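Local atomic coordinates of dehydroquinate synthase (PDB entry 1UJN), a protein that probably catalyses the conversion of 3-deoxy-D-arabino-heptulosonate 7-phosphate to 3-dehydroquinate, the second step of chorismate biosynthesis, using NAD(+) and a divalent metal ion. Residues 9-13 / 148-153; 123-128 / 206-211. The contacts are given in a common frame with arbitrary orientation. Numbering follows the deposited sequence.

Contact 1 lies partly at the surface, where the start of strand 12-17 runs parallel to the approach to strand 151-155 in the seven-stranded sheet; contact 2 is buried, with the end of helix 120-126 and the residues after it packed on helix 199-216, close to the predicted zinc ligands. Both adjoin strand 12-17, whose Ile14 packs on contact 2. The first relies on proline and aromatic packing with one backbone hydrogen bond and a water. The second binds a lysine ammonium group through three oxygens beside a valine-rich interface. Their centres lie 12 Å apart and they meet directly: Tyr12 OH is 2.6 Å from Ser127 O, a probable hydrogen bond.

Contact 1 (9-13 / 148-153)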
loop_
_atom_site.group_PDB
_atom_site.type_symbol
_atom_site.label_atom_id
_atom_site.label_comp_id
_atom_site.label_asym_id
_atom_site.label_seq_id
_atom_site.Cartn_x
_atom_site.Cartn_y
_atom_site.Cartn_z
ATOM N N PRO A 9 3.603 13.508 -8.615
ATOM C CA PRO A 9 4.577 12.558 -9.166
ATOM C C PRO A 9 3.998 11.676 -10.270
ATOM O O PRO A 9 4.736 11.040 -11.019
ATOM C CB PRO A 9 4.988 11.748 -7.941
ATOM C CG PRO A 9 3.715 11.670 -7.175
ATOM C CD PRO A 9 3.183 13.094 -7.263
ATOM N N VAL A 10 2.672 11.638 -10.353
ATOM C CA VAL A 10 1.968 10.850 -11.359
ATOM C C VAL A 10 0.937 11.762 -12.020
ATOM O O VAL A 10 0.145 12.407 -11.335
ATOM C CB VAL A 10 1.241 9.644 -10.717
ATOM C CG1 VAL A 10 0.514 8.839 -11.782
ATOM C CG2 VAL A 10 2.246 8.766 -9.984
ATOM N N PRO A 11 0.937 11.829 -13.358
ATOM C CA PRO A 11 -0.017 12.686 -14.064
ATOM C C PRO A 11 -1.441 12.165 -14.220
ATOM O O PRO A 11 -1.674 10.978 -14.459
ATOM C CB PRO A 11 0.659 12.902 -15.412
ATOM C CG PRO A 11 1.306 11.577 -15.648
ATOM C CD PRO A 11 1.921 11.259 -14.297
ATOM N N TYR A 12 -2.392 13.077 -14.070
ATOM C CA TYR A 12 -3.803 12.770 -14.241
ATOM C C TYR A 12 -4.584 14.078 -14.312
ATOM O O TYR A 12 -4.154 15.102 -13.781
ATOM C CB TYR A 12 -4.353 11.889 -13.106
ATOM C CG TYR A 12 -4.338 12.512 -11.729
ATOM C CD1 TYR A 12 -3.253 12.335 -10.876
ATOM C CD2 TYR A 12 -5.431 13.252 -11.265
ATOM C CE1 TYR A 12 -3.257 12.872 -9.582
ATOM C CE2 TYR A 12 -5.445 13.799 -9.981
ATOM C CZ TYR A 12 -4.355 13.601 -9.146
ATOM O OH TYR A 12 -4.371 14.125 -7.875
ATOM N N PRO A 13 -5.729 14.061 -14.997
ATOM C CA PRO A 13 -6.591 15.234 -15.155
ATOM C C PRO A 13 -7.643 15.345 -14.055
ATOM O O PRO A 13 -8.058 14.340 -13.476
ATOM C CB PRO A 13 -7.239 14.983 -16.503
ATOM C CG PRO A 13 -7.500 13.495 -16.422
ATOM C CD PRO A 13 -6.193 12.954 -15.859
ATOM N N PHE A 148 -2.543 7.575 -6.268
ATOM C CA PHE A 148 -3.191 8.619 -7.048
ATOM C C PHE A 148 -4.218 8.111 -8.027
ATOM O O PHE A 148 -4.036 7.067 -8.648
ATOM C CB PHE A 148 -2.145 9.432 -7.811
ATOM C CG PHE A 148 -1.102 10.038 -6.933
ATOM C CD1 PHE A 148 0.006 9.304 -6.546
ATOM C CD2 PHE A 148 -1.259 11.328 -6.441
ATOM C CE1 PHE A 148 0.949 9.842 -5.675
ATOM C CE2 PHE A 148 -0.319 11.877 -5.564
ATOM C CZ PHE A 148 0.784 11.129 -5.184
ATOM N N PRO A 149 -5.314 8.864 -8.191
ATOM C CA PRO A 149 -6.358 8.453 -9.131
ATOM C C PRO A 149 -5.847 8.626 -10.553
ATOM O O PRO A 149 -4.907 9.386 -10.805
ATOM C CB PRO A 149 -7.511 9.398 -8.807
ATOM C CG PRO A 149 -6.814 10.654 -8.399
ATOM C CD PRO A 149 -5.661 10.139 -7.535
ATOM N N GLN A 150 -6.465 7.901 -11.473
ATOM C CA GLN A 150 -6.116 7.958 -12.878
ATOM C C GLN A 150 -6.833 9.168 -13.474
ATOM O O GLN A 150 -6.525 9.613 -14.578
ATOM C CB GLN A 150 -6.586 6.670 -13.540
ATOM C CG GLN A 150 -6.143 6.470 -14.951
ATOM C CD GLN A 150 -6.510 5.089 -15.440
ATOM O OE1 GLN A 150 -5.675 4.180 -15.470
ATOM N NE2 GLN A 150 -7.762 4.931 -15.857
ATOM N N GLY A 151 -7.789 9.694 -12.716
ATOM C CA GLY A 151 -8.550 10.857 -13.146
ATOM C C GLY A 151 -9.557 11.243 -12.073
ATOM O O GLY A 151 -9.985 10.388 -11.294
ATOM N N VAL A 152 -9.921 12.525 -12.017
ATOM C CA VAL A 152 -10.906 13.017 -11.046
ATOM C C VAL A 152 -11.963 13.765 -11.850
ATOM O O VAL A 152 -11.631 14.649 -12.637
ATOM C CB VAL A 152 -10.286 13.990 -10.027
ATOM C CG1 VAL A 152 -11.366 14.517 -9.077
ATOM C CG2 VAL A 152 -9.203 13.277 -9.221
ATOM N N TYR A 153 -13.223 13.404 -11.651
ATOM C CA TYR A 153 -14.324 14.011 -12.391
ATOM C C TYR A 153 -15.386 14.510 -11.429
ATOM O O TYR A 153 -16.146 13.719 -10.869
ATOM C CB TYR A 153 -14.891 12.967 -13.358
ATOM C CG TYR A 153 -13.839 12.490 -14.338
ATOM C CD1 TYR A 153 -13.627 13.165 -15.540
ATOM C CD2 TYR A 153 -12.975 11.438 -14.014
ATOM C CE1 TYR A 153 -12.576 12.810 -16.392
ATOM C CE2 TYR A 153 -11.918 11.083 -14.856
ATOM C CZ TYR A 153 -11.728 11.775 -16.038
ATOM O OH TYR A 153 -10.664 11.472 -16.862
HETATM O O HOH W 1 -4.188 9.325 -15.785
#
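Tyr12, Phe148 and Pro13 bury the most surface where 9-13 meets 148-153, two segments whose end-to-end directions differ by only 12°. Strand 12-17 lies between antiparallel 2-6 and parallel 151-155 in the mixed sheet. The Tyr12 ring, its OH hydrogen-bonded to Ser127 O, is covered on one face by Pro149, whose CG makes a CH-pi contact 4.0 Å from the ring centroid; Tyr12 CE1 meets Phe148 CB at 4.0 Å. Phe148 extends the apolar patch toward the exposed loop: its CZ lies 3.6 Å from CG of Pro9, a residue preceded by a cis peptide bond, and its CD1 4.1 Å from Val10 CG2. Pro13 O accepts the one hydrogen bond between the two segments, from Val152 N at 3.0 Å, and a CA-H...O contact from Gly151 CA at 3.5 Å. Pro13 sits where a strand residue would donate to Gln150 O, but its nitrogen carries no hydrogen: CD lies 3.6 Å from that oxygen, and a water donates to Gln150 O at 2.6 Å instead.

Contact 2 (123-128 / 206-211); sequences IVDASV and AVAVKV
In dehydroquinate synthase, as in its relatives, an N-terminal alpha/beta part meets a helical C-terminal part; here the end of helix 120-126, which follows strand 112-117, and the extended residues after it pack on helix 199-216, beside the predicted zinc site. Segment 123-128 starts as helix with a wider pi-type turn and opens out to an extended Val128 (phi/psi -131/142); 206-211 is helical throughout. The register sets Val124 against Val207, CA atoms 5.2 Å apart, and Val128 against Val211, 6.5 Å apart. Val128, chi1 t, its CB pointing toward the helix, is the bump that fills the hollow between Val207, Lys210 and Val211: its CG2 lies 4.1 Å from Val207 CG1 and 3.7 Å from Val211 CG2, its CB 3.9 Å from Lys210 CD. Val207, chi1 t, is the reciprocal bump against a wall of Ile123 and Ser127, with CG2 3.4 Å from Ile123 O and CG1 3.7 Å from Ser127 OG. Within 123-128, Ser127 OG (chi1 p) donates to Ile123 O at 2.6 Å. Val124 CG2 touches Ala206 CB at 4.0 Å. Ile14 of strand 12-17 also packs against Val207, Ser127 and Val128. Lys210, all-trans, stretches past Val128 to reach the carbonyls of Asp125 and Val128: its NZ donates to Asp125 O at 2.7 Å, to Val128 O at 3.0 Å and, in a salt bridge, to Asp125 OD1 at 3.0 Å.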
loop_
_atom_site.group_PDB
_atom_site.type_symbol
_atom_site.label_atom_id
_atom_site.label_comp_id
_atom_site.label_asym_id
_atom_site.label_seq_id
_atom_site.Cartn_x
_atom_site.Cartn_y
_atom_site.Cartn_z
ATOM N N ILE A 123 -13.752 17.721 -3.595
ATOM C CA ILE A 123 -13.268 18.379 -4.800
ATOM C C ILE A 123 -12.032 19.231 -4.502
ATOM O O ILE A 123 -11.007 19.113 -5.172
ATOM C CB ILE A 123 -14.360 19.297 -5.415
ATOM C CG1 ILE A 123 -15.549 18.454 -5.886
ATOM C CG2 ILE A 123 -13.775 20.101 -6.583
ATOM C CD1 ILE A 123 -16.703 19.275 -6.455
ATOM N N VAL A 124 -12.136 20.074 -3.479
ATOM C CA VAL A 124 -11.063 20.991 -3.100
ATOM C C VAL A 124 -9.861 20.357 -2.415
ATOM O O VAL A 124 -8.728 20.786 -2.632
ATOM C CB VAL A 124 -11.612 22.123 -2.167
ATOM C CG1 VAL A 124 -10.476 23.024 -1.687
ATOM C CG2 VAL A 124 -12.639 22.950 -2.917
ATOM N N ASP A 125 -10.098 19.324 -1.616
ATOM C CA ASP A 125 -9.013 18.709 -0.870
ATOM C C ASP A 125 -8.593 17.294 -1.271
ATOM O O ASP A 125 -7.401 17.002 -1.349
ATOM C CB ASP A 125 -9.369 18.745 0.619
ATOM C CG ASP A 125 -8.183 18.450 1.509
ATOM O OD1 ASP A 125 -7.104 19.042 1.277
ATOM O OD2 ASP A 125 -8.329 17.636 2.447
ATOM N N ALA A 126 -9.553 16.416 -1.528
ATOM C CA ALA A 126 -9.218 15.037 -1.872
ATOM C C ALA A 126 -8.730 14.764 -3.299
ATOM O O ALA A 126 -8.193 13.687 -3.565
ATOM C CB ALA A 126 -10.406 14.128 -1.550
ATOM N N SER A 127 -8.891 15.726 -4.207
ATOM C CA SER A 127 -8.483 15.545 -5.601
ATOM C C SER A 127 -6.980 15.577 -5.845
ATOM O O SER A 127 -6.513 15.139 -6.901
ATOM C CB SER A 127 -9.141 16.612 -6.480
ATOM O OG SER A 127 -8.811 17.913 -6.009
ATOM N N VAL A 128 -6.232 16.102 -4.878
ATOM C CA VAL A 128 -4.781 16.216 -4.985
ATOM C C VAL A 128 -4.094 15.683 -3.731
ATOM O O VAL A 128 -4.593 15.865 -2.620
ATOM C CB VAL A 128 -4.370 17.701 -5.167
ATOM C CG1 VAL A 128 -2.861 17.824 -5.310
ATOM C CG2 VAL A 128 -5.091 18.288 -6.380
ATOM N N ALA A 206 -9.654 26.894 -6.703
ATOM C CA ALA A 206 -9.272 26.305 -5.422
ATOM C C ALA A 206 -8.381 25.078 -5.619
ATOM O O ALA A 206 -7.364 24.920 -4.941
ATOM C CB ALA A 206 -10.518 25.924 -4.634
ATOM N N VAL A 207 -8.762 24.208 -6.544
ATOM C CA VAL A 207 -7.978 23.004 -6.806
ATOM C C VAL A 207 -6.611 23.359 -7.377
ATOM O O VAL A 207 -5.597 22.768 -7.008
ATOM C CB VAL A 207 -8.693 22.065 -7.803
ATOM C CG1 VAL A 207 -7.842 20.821 -8.037
ATOM C CG2 VAL A 207 -10.064 21.672 -7.263
ATOM N N ALA A 208 -6.589 24.341 -8.272
ATOM C CA ALA A 208 -5.344 24.766 -8.903
ATOM C C ALA A 208 -4.294 25.187 -7.878
ATOM O O ALA A 208 -3.099 24.977 -8.087
ATOM C CB ALA A 208 -5.623 25.902 -9.880
ATOM N N VAL A 209 -4.729 25.775 -6.766
ATOM C CA VAL A 209 -3.781 26.197 -5.740
ATOM C C VAL A 209 -3.110 25.006 -5.057
ATOM O O VAL A 209 -1.900 25.022 -4.825
ATOM C CB VAL A 209 -4.452 27.082 -4.665
ATOM C CG1 VAL A 209 -3.451 27.411 -3.560
ATOM C CG2 VAL A 209 -4.967 28.358 -5.299
ATOM N N LYS A 210 -3.885 23.972 -4.733
ATOM C CA LYS A 210 -3.293 22.812 -4.085
ATOM C C LYS A 210 -2.376 22.091 -5.059
ATOM O O LYS A 210 -1.372 21.509 -4.658
ATOM C CB LYS A 210 -4.363 21.844 -3.555
ATOM C CG LYS A 210 -3.748 20.713 -2.737
ATOM C CD LYS A 210 -4.769 19.859 -1.996
ATOM C CE LYS A 210 -4.051 18.810 -1.152
ATOM N NZ LYS A 210 -4.969 17.866 -0.438
ATOM N N VAL A 211 -2.712 22.124 -6.344
ATOM C CA VAL A 211 -1.861 21.477 -7.333
ATOM C C VAL A 211 -0.473 22.125 -7.337
ATOM O O VAL A 211 0.541 21.431 -7.276
ATOM C CB VAL A 211 -2.457 21.569 -8.757
ATOM C CG1 VAL A 211 -1.426 21.106 -9.783
ATOM C CG2 VAL A 211 -3.711 20.694 -8.858
#